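Local coordinates for 2'-5' RNA Ligase (Thermus thermophilus, PDB 1IUH), which belongs to the LigT-like family of the 2H phosphoesterase clan, a group of mixed helix-and-sheet proteins, at residues L3-F8 against T41-G46; H36-T41 against P129-A134. One frame throughout, in Å; residues are numbered along the deposited sequence. Where two conformers were deposited one is given.

Interaction 1. Residues L3-F8 against T41-G46; sequences LFYAVF and TLLFLG
Leu-3 pairs with the end of segment 41-46, where strands 2-8 and 39-47 run antiparallel in the sheet of this LigT-like fold and two classic beta bulges interrupt their register. Leu-3 N donates to Gly-46 O at 3.0 Å and Leu-3 O accepts from Leu-45 N at 2.7 Å, with Leu-45 and Gly-46 together facing the single residue Leu-3. Leu-3 CB lies 4.2 Å from Leu-45 CD1.

Phe-4 turns to the other face. Its CG sits between the backbone N and the carbonyl carbon (chi1 67°), which sets the ring beside Thr-41; CD1 and CE1 pass near OG1 of that threonine, the two side chains crossing at about a right angle. Phe-4 CB meets the edge of the Phe-44 ring, 3.9 Å from Phe-44 CD1.

Tyr-5 N donates almost straight to Leu-43 O (2.9 Å, angle at H 169°), while Tyr-5 O takes Leu-42 N at 2.7 Å from above the carbonyl plane and, weakly, Leu-43 N; this is the second bulge, just where the chain turns a corner at Leu-42. The Tyr-5 ring lies beside Leu-43 and Leu-45 and packs on Leu-59 of helix 53-66 and Leu-105 of helix 96-113, and its hydroxyl is hydrogen-bonded to Tyr-56 O.

Ala-6 presses CB against the Thr-41 backbone on the Phe-4 face. At Val-7, CG2, anti to the carbonyl carbon, meets CD1 of Leu-42 at 3.9 Å.

Interaction 2. Residues H36-T41 against P129-A134; sequences HQLHLT and PHITLA
CG of Leu-40 is anti to its backbone N (chi1 -175°), which lays Leu-40 CD1 beside Pro-129 CB at 3.8 Å. CG1 of Ile-131, anti to the carbonyl carbon, comes 3.7 Å from Leu-40 CB. Leu-40 and Ile-131 are the residues between His and Thr in the paired His-x-Thr-x motifs of the 2H clan, His-39 to Thr-41 on one strand and His-130 to Thr-132 on the other, the strands crossing at 132°. No direct hydrogen bond joins the segments; two waters bridge them instead. One accepts from His-39 N and donates to Thr-132 O; the other donates to His-39 O at 2.7 Å and accepts from Thr-132 N at 2.9 Å. The second water also sits over one face of the His-39 imidazole, offset toward its rim.

Next to the waters, Leu-38 CD2 packs 4.3 Å from Ile-131 CG2, while Leu-17 of helix 11-21 packs on Leu-38, Ile-131 and Leu-133. The His-39 ring meets Phe-4 and Tyr-171, and its rotation is fixed by His-39 ND1, which donates to Gln-37 O in the ring plane at 2.7 Å (angle at H 159°).

In the fold
From the N terminus, strand 2-8 comes first; the chain then runs through helix 11-21 and strand 30-32 before strand 39-47 returns antiparallel beside it, and interaction 1 closes that loop. Interaction 2 starts just before the second arm of interaction 1 and closes a much longer loop, holding helices 53-66 and 96-113 and strands 70-80 and 88-94, at strand 130-136. The two therefore cross rather than nest, and they share Thr-41. Interaction 1 spans the corner at Leu-42, whereas interaction 2 stays before it. Strand 39-47 bonds to strand 2-8, probably also through Val-7 N and Leu-40 O, and meets strand 130-136 through side chains and two waters.

Interaction 1. Residues L3-F8 against T41-G46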
loop_
_atom_site.group_PDB
_atom_site.type_symbol
_atom_site.label_atom_id
_atom_site.label_comp_id
_atom_site.label_asym_id
_atom_site.label_seq_id
_atom_site.Cartn_x
_atom_site.Cartn_y
_atom_site.Cartn_z
ATOM N N LEU A 3 0.966 11.642 -4.448
ATOM C CA LEU A 3 0.558 10.430 -5.148
ATOM C C LEU A 3 1.286 9.165 -4.699
ATOM O O LEU A 3 2.416 9.237 -4.197
ATOM C CB LEU A 3 0.864 10.622 -6.627
ATOM C CG LEU A 3 0.223 11.810 -7.354
ATOM C CD1 LEU A 3 0.970 12.070 -8.632
ATOM C CD2 LEU A 3 -1.245 11.512 -7.653
ATOM N N PHE A 4 0.635 8.019 -4.905
ATOM C CA PHE A 4 1.224 6.695 -4.642
ATOM C C PHE A 4 0.527 5.633 -5.503
ATOM O O PHE A 4 -0.603 5.841 -5.989
ATOM C CB PHE A 4 1.127 6.298 -3.150
ATOM C CG PHE A 4 -0.280 6.057 -2.629
ATOM C CD1 PHE A 4 -0.784 4.770 -2.497
ATOM C CD2 PHE A 4 -1.092 7.112 -2.212
ATOM C CE1 PHE A 4 -2.075 4.532 -1.952
ATOM C CE2 PHE A 4 -2.390 6.874 -1.662
ATOM C CZ PHE A 4 -2.860 5.571 -1.541
ATOM N N TYR A 5 1.250 4.544 -5.770
ATOM C CA TYR A 5 0.669 3.389 -6.461
ATOM C C TYR A 5 0.293 2.347 -5.373
ATOM O O TYR A 5 1.022 2.118 -4.412
ATOM C CB TYR A 5 1.623 2.731 -7.497
ATOM C CG TYR A 5 1.943 3.590 -8.721
ATOM C CD1 TYR A 5 3.128 4.332 -8.757
ATOM C CD2 TYR A 5 1.097 3.626 -9.861
ATOM C CE1 TYR A 5 3.487 5.083 -9.889
ATOM C CE2 TYR A 5 1.451 4.397 -11.026
ATOM C CZ TYR A 5 2.663 5.112 -11.001
ATOM O OH TYR A 5 3.144 5.862 -12.029
ATOM N N ALA A 6 -0.849 1.705 -5.542
ATOM C CA ALA A 6 -1.266 0.761 -4.548
ATOM C C ALA A 6 -2.170 -0.317 -5.109
ATOM O O ALA A 6 -2.709 -0.193 -6.205
ATOM C CB ALA A 6 -2.016 1.525 -3.383
ATOM N N VAL A 7 -2.346 -1.365 -4.317
ATOM C CA VAL A 7 -3.238 -2.434 -4.677
ATOM C C VAL A 7 -4.423 -2.343 -3.704
ATOM O O VAL A 7 -4.220 -2.332 -2.485
ATOM C CB VAL A 7 -2.580 -3.794 -4.484
ATOM C CG1 VAL A 7 -3.666 -4.922 -4.466
ATOM C CG2 VAL A 7 -1.612 -4.011 -5.518
ATOM N N PHE A 8 -5.636 -2.251 -4.226
ATOM C CA PHE A 8 -6.821 -2.276 -3.375
ATOM C C PHE A 8 -7.245 -3.738 -3.283
ATOM O O PHE A 8 -6.809 -4.591 -4.079
ATOM C CB PHE A 8 -7.919 -1.338 -3.886
ATOM C CG PHE A 8 -7.638 0.087 -3.552
ATOM C CD1 PHE A 8 -7.097 0.951 -4.510
ATOM C CD2 PHE A 8 -7.779 0.523 -2.234
ATOM C CE1 PHE A 8 -6.686 2.225 -4.169
ATOM C CE2 PHE A 8 -7.386 1.765 -1.860
ATOM C CZ PHE A 8 -6.821 2.649 -2.846
ATOM N N THR A 41 0.591 -0.445 -0.464
ATOM C CA THR A 41 1.282 0.511 -1.341
ATOM C C THR A 41 2.466 -0.073 -2.116
ATOM O O THR A 41 3.296 -0.725 -1.561
ATOM C CB THR A 41 1.765 1.715 -0.518
ATOM O OG1 THR A 41 0.617 2.343 0.101
ATOM C CG2 THR A 41 2.516 2.707 -1.405
ATOM N N LEU A 42 2.537 0.103 -3.422
ATOM C CA LEU A 42 3.705 -0.466 -4.107
ATOM C C LEU A 42 4.833 0.553 -4.203
ATOM O O LEU A 42 6.005 0.201 -4.209
ATOM C CB LEU A 42 3.335 -0.953 -5.475
ATOM C CG LEU A 42 2.174 -1.925 -5.460
ATOM C CD1 LEU A 42 1.371 -1.757 -6.750
ATOM C CD2 LEU A 42 2.712 -3.329 -5.320
ATOM N N LEU A 43 4.475 1.817 -4.219
ATOM C CA LEU A 43 5.460 2.880 -4.323
ATOM C C LEU A 43 4.829 4.220 -3.979
ATOM O O LEU A 43 3.895 4.608 -4.648
ATOM C CB LEU A 43 5.998 2.949 -5.742
ATOM C CG LEU A 43 6.986 4.099 -5.970
ATOM C CD1 LEU A 43 8.167 3.836 -5.094
ATOM C CD2 LEU A 43 7.441 4.185 -7.498
ATOM N N PHE A 44 5.306 4.885 -2.919
ATOM C CA PHE A 44 4.807 6.210 -2.512
ATOM C C PHE A 44 5.627 7.288 -3.274
ATOM O O PHE A 44 6.847 7.186 -3.387
ATOM C CB PHE A 44 4.946 6.321 -0.999
ATOM C CG PHE A 44 4.646 7.647 -0.455
ATOM C CD1 PHE A 44 3.350 8.129 -0.448
ATOM C CD2 PHE A 44 5.669 8.435 0.080
ATOM C CE1 PHE A 44 3.060 9.385 0.085
ATOM C CE2 PHE A 44 5.391 9.698 0.625
ATOM C CZ PHE A 44 4.073 10.173 0.624
ATOM N N LEU A 45 4.961 8.285 -3.845
ATOM C CA LEU A 45 5.658 9.313 -4.610
ATOM C C LEU A 45 5.827 10.685 -3.916
ATOM O O LEU A 45 6.645 11.494 -4.321
ATOM C CB LEU A 45 4.981 9.496 -5.991
ATOM C CG LEU A 45 4.932 8.311 -6.978
ATOM C CD1 LEU A 45 4.271 8.843 -8.266
ATOM C CD2 LEU A 45 6.302 7.694 -7.307
ATOM N N GLY A 46 5.089 10.920 -2.837
ATOM C CA GLY A 46 5.198 12.188 -2.140
ATOM C C GLY A 46 4.462 13.253 -2.922
ATOM O O GLY A 46 3.510 12.938 -3.619
#

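Interaction 2. Residues H36-T41 against P129-A134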
loop_
_atom_site.group_PDB
_atom_site.type_symbol
_atom_site.label_atom_id
_atom_site.label_comp_id
_atom_site.label_asym_id
_atom_site.label_seq_id
_atom_site.Cartn_x
_atom_site.Cartn_y
_atom_site.Cartn_z
ATOM N N HIS A 36 -12.567 0.724 3.403
ATOM C CA HIS A 36 -12.416 1.062 2.016
ATOM C C HIS A 36 -11.066 1.762 1.710
ATOM O O HIS A 36 -10.744 2.018 0.549
ATOM C CB HIS A 36 -13.638 1.868 1.581
ATOM C CG HIS A 36 -14.912 1.068 1.580
ATOM N ND1 HIS A 36 -16.164 1.652 1.541
ATOM C CD2 HIS A 36 -15.121 -0.272 1.564
ATOM C CE1 HIS A 36 -17.086 0.704 1.496
ATOM N NE2 HIS A 36 -16.478 -0.473 1.509
ATOM N N GLN A 37 -10.271 2.079 2.731
ATOM C CA GLN A 37 -8.941 2.657 2.466
ATOM C C GLN A 37 -7.866 1.576 2.680
ATOM O O GLN A 37 -6.681 1.796 2.404
ATOM C CB GLN A 37 -8.600 3.842 3.381
ATOM C CG GLN A 37 -9.569 5.002 3.273
ATOM C CD GLN A 37 -9.000 6.304 3.854
ATOM O OE1 GLN A 37 -8.415 6.341 4.939
ATOM N NE2 GLN A 37 -9.184 7.357 3.134
ATOM N N LEU A 38 -8.272 0.408 3.190
ATOM C CA LEU A 38 -7.283 -0.626 3.425
ATOM C C LEU A 38 -6.589 -0.877 2.078
ATOM O O LEU A 38 -7.235 -0.931 1.043
ATOM C CB LEU A 38 -7.947 -1.860 4.017
ATOM C CG LEU A 38 -8.280 -1.885 5.540
ATOM C CD1 LEU A 38 -9.071 -3.205 5.773
ATOM C CD2 LEU A 38 -7.039 -1.865 6.512
ATOM N N HIS A 39 -5.263 -0.982 2.079
ATOM C CA HIS A 39 -4.532 -1.155 0.813
ATOM C C HIS A 39 -3.030 -1.467 1.002
ATOM O O HIS A 39 -2.446 -1.186 2.052
ATOM C CB HIS A 39 -4.641 0.147 0.029
ATOM C CG HIS A 39 -3.742 1.212 0.567
ATOM N ND1 HIS A 39 -4.084 1.989 1.655
ATOM C CD2 HIS A 39 -2.479 1.579 0.217
ATOM C CE1 HIS A 39 -3.070 2.794 1.948
ATOM N NE2 HIS A 39 -2.084 2.562 1.095
ATOM N N LEU A 40 -2.398 -1.978 -0.037
ATOM C CA LEU A 40 -0.947 -2.262 0.018
ATOM C C LEU A 40 -0.280 -1.304 -0.960
ATOM O O LEU A 40 -0.562 -1.347 -2.170
ATOM C CB LEU A 40 -0.645 -3.701 -0.431
ATOM C CG LEU A 40 0.802 -4.169 -0.312
ATOM C CD1 LEU A 40 0.893 -5.716 0.032
ATOM C CD2 LEU A 40 1.487 -3.855 -1.654
ATOM N N THR A 41 0.591 -0.445 -0.464
ATOM C CA THR A 41 1.282 0.511 -1.341
ATOM C C THR A 41 2.466 -0.073 -2.116
ATOM O O THR A 41 3.296 -0.725 -1.561
ATOM C CB THR A 41 1.765 1.715 -0.518
ATOM O OG1 THR A 41 0.617 2.343 0.101
ATOM C CG2 THR A 41 2.516 2.707 -1.405
ATOM N N PRO A 129 6.071 -5.816 1.389
ATOM C CA PRO A 129 4.608 -5.853 1.186
ATOM C C PRO A 129 3.785 -5.917 2.508
ATOM O O PRO A 129 3.613 -7.002 3.083
ATOM C CB PRO A 129 4.405 -7.076 0.276
ATOM C CG PRO A 129 5.546 -8.003 0.689
ATOM C CD PRO A 129 6.730 -7.084 1.054
ATOM N N HIS A 130 3.307 -4.743 2.953
ATOM C CA HIS A 130 2.544 -4.532 4.205
ATOM C C HIS A 130 1.176 -3.825 3.937
ATOM O O HIS A 130 1.078 -3.042 2.996
ATOM C CB HIS A 130 3.375 -3.626 5.164
ATOM C CG HIS A 130 4.653 -4.238 5.682
ATOM N ND1 HIS A 130 5.517 -3.549 6.511
ATOM C CD2 HIS A 130 5.190 -5.481 5.531
ATOM C CE1 HIS A 130 6.525 -4.339 6.847
ATOM N NE2 HIS A 130 6.352 -5.515 6.268
ATOM N N ILE A 131 0.147 -4.096 4.763
ATOM C CA ILE A 131 -1.179 -3.453 4.653
ATOM C C ILE A 131 -1.526 -2.919 6.031
ATOM O O ILE A 131 -1.841 -3.668 6.961
ATOM C CB ILE A 131 -2.363 -4.434 4.231
ATOM C CG1 ILE A 131 -2.239 -4.834 2.752
ATOM C CG2 ILE A 131 -3.749 -3.785 4.517
ATOM C CD1 ILE A 131 -2.877 -6.212 2.439
ATOM N N THR A 132 -1.469 -1.606 6.162
ATOM C CA THR A 132 -1.777 -0.991 7.442
ATOM C C THR A 132 -3.180 -1.215 7.975
ATOM O O THR A 132 -4.142 -1.012 7.278
ATOM C CB THR A 132 -1.478 0.472 7.346
ATOM O OG1 THR A 132 -0.162 0.568 6.816
ATOM C CG2 THR A 132 -1.455 1.117 8.683
ATOM N N LEU A 133 -3.244 -1.599 9.248
ATOM C CA LEU A 133 -4.471 -1.898 10.010
ATOM C C LEU A 133 -4.897 -0.797 10.944
ATOM O O LEU A 133 -6.101 -0.566 11.168
ATOM C CB LEU A 133 -4.240 -3.135 10.866
ATOM C CG LEU A 133 -3.933 -4.372 10.056
ATOM C CD1 LEU A 133 -3.368 -5.383 10.960
ATOM C CD2 LEU A 133 -5.191 -4.841 9.372
ATOM N N ALA A 134 -3.903 -0.138 11.518
ATOM C CA ALA A 134 -4.171 0.950 12.419
ATOM C C ALA A 134 -2.908 1.705 12.719
ATOM O O ALA A 134 -1.818 1.190 12.564
ATOM C CB ALA A 134 -4.808 0.403 13.729
HETATM O O HOH W 1 -3.954 0.389 4.613
HETATM O O HOH W 2 -1.125 0.213 3.908
#